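Local coordinates for protein citrate synthase (Thermotoga maritima, PDB 2P2W) that probably condenses oxaloacetate with acetyl-CoA to form citrate and free CoA, feeding carbon into the tricarboxylic acid cycle, at residues A[137-142]-A[151-156]. Sequence-based numbering, arbitrary orientation.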
ATOM      1  N   GLU A 137     -18.159  -5.335  26.730  1.00 31.30           N
ATOM      2  CA  GLU A 137     -17.004  -4.846  27.475  1.00 30.37           C
ATOM      3  C   GLU A 137     -15.738  -5.456  26.881  1.00 28.81           C
ATOM      4  O   GLU A 137     -15.734  -6.616  26.469  1.00 26.44           O
ATOM      5  CB  GLU A 137     -17.110  -5.233  28.954  1.00 35.01           C
ATOM      6  CG  GLU A 137     -18.223  -4.528  29.719  1.00 40.13           C
ATOM      7  CD  GLU A 137     -18.117  -3.013  29.647  1.00 43.87           C
ATOM      8  OE1 GLU A 137     -17.263  -2.441  30.358  1.00 46.71           O
ATOM      9  OE2 GLU A 137     -18.883  -2.395  28.878  1.00 46.95           O
ATOM     10  N   LEU A 138     -14.668  -4.673  26.832  1.00 27.38           N
ATOM     11  CA  LEU A 138     -13.408  -5.167  26.296  1.00 26.89           C
ATOM     12  C   LEU A 138     -12.860  -6.256  27.203  1.00 26.81           C
ATOM     13  O   LEU A 138     -13.089  -6.245  28.415  1.00 27.84           O
ATOM     14  CB  LEU A 138     -12.377  -4.037  26.206  1.00 26.87           C
ATOM     15  CG  LEU A 138     -12.677  -2.829  25.315  1.00 27.55           C
ATOM     16  CD1 LEU A 138     -11.529  -1.834  25.401  1.00 28.71           C
ATOM     17  CD2 LEU A 138     -12.877  -3.283  23.878  1.00 28.01           C
ATOM     18  N   ILE A 139     -12.155  -7.210  26.608  1.00 25.01           N
ATOM     19  CA  ILE A 139     -11.522  -8.278  27.369  1.00 23.60           C
ATOM     20  C   ILE A 139     -10.038  -8.079  27.111  1.00 23.57           C
ATOM     21  O   ILE A 139      -9.548  -8.329  26.008  1.00 21.20           O
ATOM     22  CB  ILE A 139     -11.967  -9.674  26.889  1.00 23.03           C
ATOM     23  CG1 ILE A 139     -13.446  -9.885  27.229  1.00 24.36           C
ATOM     24  CG2 ILE A 139     -11.109 -10.752  27.549  1.00 22.59           C
ATOM     25  CD1 ILE A 139     -14.032 -11.193  26.706  1.00 26.57           C
ATOM     26  N   ARG A 140      -9.333  -7.595  28.130  1.00 23.75           N
ATOM     27  CA  ARG A 140      -7.905  -7.292  28.025  1.00 24.49           C
ATOM     28  C   ARG A 140      -7.063  -8.542  27.730  1.00 23.07           C
ATOM     29  O   ARG A 140      -7.414  -9.658  28.088  1.00 22.11           O
ATOM     30  CB  ARG A 140      -7.454  -6.658  29.343  1.00 27.13           C
ATOM     31  CG  ARG A 140      -8.287  -5.430  29.711  1.00 30.37           C
ATOM     32  CD  ARG A 140      -7.858  -4.187  28.923  1.00 35.08           C
ATOM     33  NE  ARG A 140      -8.763  -3.067  29.199  1.00 37.77           N
ATOM     34  CZ  ARG A 140      -8.394  -1.852  28.750  1.00 39.36           C
ATOM     35  NH1 ARG A 140      -7.260  -1.704  28.087  1.00 39.84           N
ATOM     36  NH2 ARG A 140      -9.183  -0.797  28.977  1.00 38.56           N
ATOM     37  N   PRO A 141      -5.917  -8.345  27.059  1.00 22.89           N
ATOM     38  CA  PRO A 141      -5.030  -9.461  26.726  1.00 22.29           C
ATOM     39  C   PRO A 141      -4.560 -10.132  28.017  1.00 22.52           C
ATOM     40  O   PRO A 141      -4.281  -9.450  29.004  1.00 22.04           O
ATOM     41  CB  PRO A 141      -3.870  -8.782  25.995  1.00 22.97           C
ATOM     42  CG  PRO A 141      -4.491  -7.540  25.424  1.00 25.19           C
ATOM     43  CD  PRO A 141      -5.386  -7.072  26.539  1.00 23.19           C
ATOM     44  N   ARG A 142      -4.485 -11.460  28.015  1.00 21.70           N
ATOM     45  CA  ARG A 142      -4.028 -12.198  29.189  1.00 22.34           C
ATOM     46  C   ARG A 142      -2.618 -12.702  28.925  1.00 22.56           C
ATOM     47  O   ARG A 142      -2.394 -13.474  27.988  1.00 23.58           O
ATOM     48  CB  ARG A 142      -4.959 -13.376  29.472  1.00 22.71           C
ATOM     49  CG  ARG A 142      -6.289 -12.972  30.089  1.00 22.93           C
ATOM     50  CD  ARG A 142      -7.189 -14.176  30.263  1.00 22.97           C
ATOM     51  NE  ARG A 142      -6.505 -15.290  30.921  1.00 24.14           N
ATOM     52  CZ  ARG A 142      -7.086 -16.447  31.219  1.00 26.03           C
ATOM     53  NH1 ARG A 142      -8.366 -16.640  30.922  1.00 25.79           N
ATOM     54  NH2 ARG A 142      -6.390 -17.416  31.805  1.00 25.52           N
ATOM     55  N   PHE A 151      -6.171 -14.613  21.527  1.00 18.45           N
ATOM     56  CA  PHE A 151      -7.025 -13.970  20.540  1.00 19.26           C
ATOM     57  C   PHE A 151      -8.441 -14.497  20.715  1.00 20.02           C
ATOM     58  O   PHE A 151      -9.403 -13.731  20.782  1.00 19.16           O
ATOM     59  CB  PHE A 151      -6.533 -14.267  19.122  1.00 20.31           C
ATOM     60  CG  PHE A 151      -7.459 -13.772  18.047  1.00 20.53           C
ATOM     61  CD1 PHE A 151      -7.984 -12.485  18.103  1.00 20.97           C
ATOM     62  CD2 PHE A 151      -7.805 -14.592  16.978  1.00 23.90           C
ATOM     63  CE1 PHE A 151      -8.845 -12.017  17.109  1.00 23.14           C
ATOM     64  CE2 PHE A 151      -8.666 -14.136  15.975  1.00 23.24           C
ATOM     65  CZ  PHE A 151      -9.186 -12.846  16.043  1.00 24.57           C
ATOM     66  N   TYR A 152      -8.557 -15.815  20.812  1.00 20.17           N
ATOM     67  CA  TYR A 152      -9.856 -16.445  20.972  1.00 22.52           C
ATOM     68  C   TYR A 152     -10.537 -15.969  22.255  1.00 23.29           C
ATOM     69  O   TYR A 152     -11.748 -15.740  22.281  1.00 22.56           O
ATOM     70  CB  TYR A 152      -9.690 -17.962  20.997  1.00 24.54           C
ATOM     71  CG  TYR A 152     -10.974 -18.722  20.764  1.00 27.53           C
ATOM     72  CD1 TYR A 152     -11.398 -19.039  19.472  1.00 27.62           C
ATOM     73  CD2 TYR A 152     -11.767 -19.122  21.836  1.00 28.26           C
ATOM     74  CE1 TYR A 152     -12.585 -19.743  19.258  1.00 30.49           C
ATOM     75  CE2 TYR A 152     -12.951 -19.820  21.636  1.00 28.83           C
ATOM     76  CZ  TYR A 152     -13.354 -20.130  20.349  1.00 30.70           C
ATOM     77  OH  TYR A 152     -14.520 -20.834  20.161  1.00 32.66           O
ATOM     78  N   TYR A 153      -9.756 -15.801  23.318  1.00 23.26           N
ATOM     79  CA  TYR A 153     -10.317 -15.361  24.587  1.00 23.11           C
ATOM     80  C   TYR A 153     -10.757 -13.896  24.574  1.00 21.63           C
ATOM     81  O   TYR A 153     -11.788 -13.556  25.157  1.00 22.43           O
ATOM     82  CB  TYR A 153      -9.318 -15.603  25.726  1.00 23.63           C
ATOM     83  CG  TYR A 153      -9.966 -15.551  27.091  1.00 27.12           C
ATOM     84  CD1 TYR A 153     -10.559 -16.691  27.639  1.00 28.78           C
ATOM     85  CD2 TYR A 153     -10.047 -14.359  27.807  1.00 27.84           C
ATOM     86  CE1 TYR A 153     -11.222 -16.644  28.863  1.00 30.56           C
ATOM     87  CE2 TYR A 153     -10.707 -14.298  29.036  1.00 29.39           C
ATOM     88  CZ  TYR A 153     -11.294 -15.446  29.554  1.00 30.99           C
ATOM     89  OH  TYR A 153     -11.963 -15.401  30.757  1.00 32.79           O
ATOM     90  N   MET A 154      -9.986 -13.029  23.922  1.00 21.25           N
ATOM     91  CA  MET A 154     -10.351 -11.615  23.854  1.00 20.27           C
ATOM     92  C   MET A 154     -11.595 -11.451  22.989  1.00 21.95           C
ATOM     93  O   MET A 154     -12.324 -10.464  23.110  1.00 22.71           O
ATOM     94  CB  MET A 154      -9.219 -10.772  23.260  1.00 20.54           C
ATOM     95  CG  MET A 154      -7.964 -10.687  24.118  1.00 19.12           C
ATOM     96  SD  MET A 154      -6.793  -9.488  23.436  1.00 20.69           S
ATOM     97  CE  MET A 154      -6.602 -10.096  21.747  1.00 19.33           C
ATOM     98  N   MET A 155     -11.827 -12.424  22.114  1.00 21.22           N
ATOM     99  CA  MET A 155     -12.985 -12.399  21.224  1.00 23.75           C
ATOM    100  C   MET A 155     -14.251 -12.909  21.896  1.00 24.68           C
ATOM    101  O   MET A 155     -15.278 -12.230  21.905  1.00 25.87           O
ATOM    102  CB  MET A 155     -12.739 -13.277  19.987  1.00 23.56           C
ATOM    103  CG  MET A 155     -11.973 -12.628  18.849  1.00 24.34           C
ATOM    104  SD  MET A 155     -12.961 -11.443  17.928  1.00 25.68           S
ATOM    105  CE  MET A 155     -14.112 -12.554  17.033  1.00 22.55           C
ATOM    106  N   PHE A 156     -14.162 -14.106  22.467  1.00 25.55           N
ATOM    107  CA  PHE A 156     -15.318 -14.754  23.071  1.00 27.04           C
ATOM    108  C   PHE A 156     -15.311 -14.981  24.580  1.00 28.03           C
ATOM    109  O   PHE A 156     -16.265 -15.541  25.118  1.00 27.61           O
ATOM    110  CB  PHE A 156     -15.538 -16.093  22.372  1.00 27.14           C
ATOM    111  CG  PHE A 156     -15.452 -16.013  20.874  1.00 28.46           C
ATOM    112  CD1 PHE A 156     -16.385 -15.281  20.149  1.00 28.51           C
ATOM    113  CD2 PHE A 156     -14.436 -16.674  20.188  1.00 28.31           C
ATOM    114  CE1 PHE A 156     -16.312 -15.209  18.760  1.00 28.21           C
ATOM    115  CE2 PHE A 156     -14.354 -16.607  18.795  1.00 28.11           C
ATOM    116  CZ  PHE A 156     -15.294 -15.873  18.082  1.00 26.45           C
TER
HETATM  117  O   HOH W   1     -11.435  -7.917  23.946  1.00 22.49           O
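One water molecule joins the backbones of Ile139 and Met154: it accepts from Ile139 N at 2.8 Å and donates to Met154 O at the same length. The bridge lies where the two segments come nearest, at Ile139 and Met154, and it takes the place of a direct hydrogen bond between the loop and the last turn of the helix. Beside it, the side chain of Ile139 leans over the helix backbone, its CD1 reaching Tyr153 O at 3.6 Å while CG2 meets ring atom CD2 of Tyr153 at 3.8 Å. The tyrosine carries its CG anti to the backbone N (chi1 -163°), which swings the ring out from the helix toward the loop. Arg142 lies across one face of that ring. Its CD rests near CE2, and NH1 sits 3.4 Å from Tyr153 CZ, displaced from the ring centre toward the rim. The guanidinium stands almost upright on the ring, the planes 83° apart, a cation-pi contact made with the edge of the group rather than its flat side. Asp144 pairs with NH2 of the same guanidinium in a salt bridge, so the arginine head is held from a second direction. An alanine in place of Tyr153 would probably deprive the guanidinium of its aromatic face and open a gap beside Ile139 CG2. Farther along, Met154 carries its CG anti to the carbonyl carbon (chi1 -67°), and with chi2 extended its SD lies 3.6 Å from Pro141 CG. This is surface packing away from the predicted active-site residues: the loop that follows helix 110-133 passes along the C-terminal part of helix 147-156, which runs back in the opposite direction, while Ile139 and Pro141 also touch Arg131 and Tyr128 of helix 110-133, and Leu138 reaches Leu78 of helix 75-81.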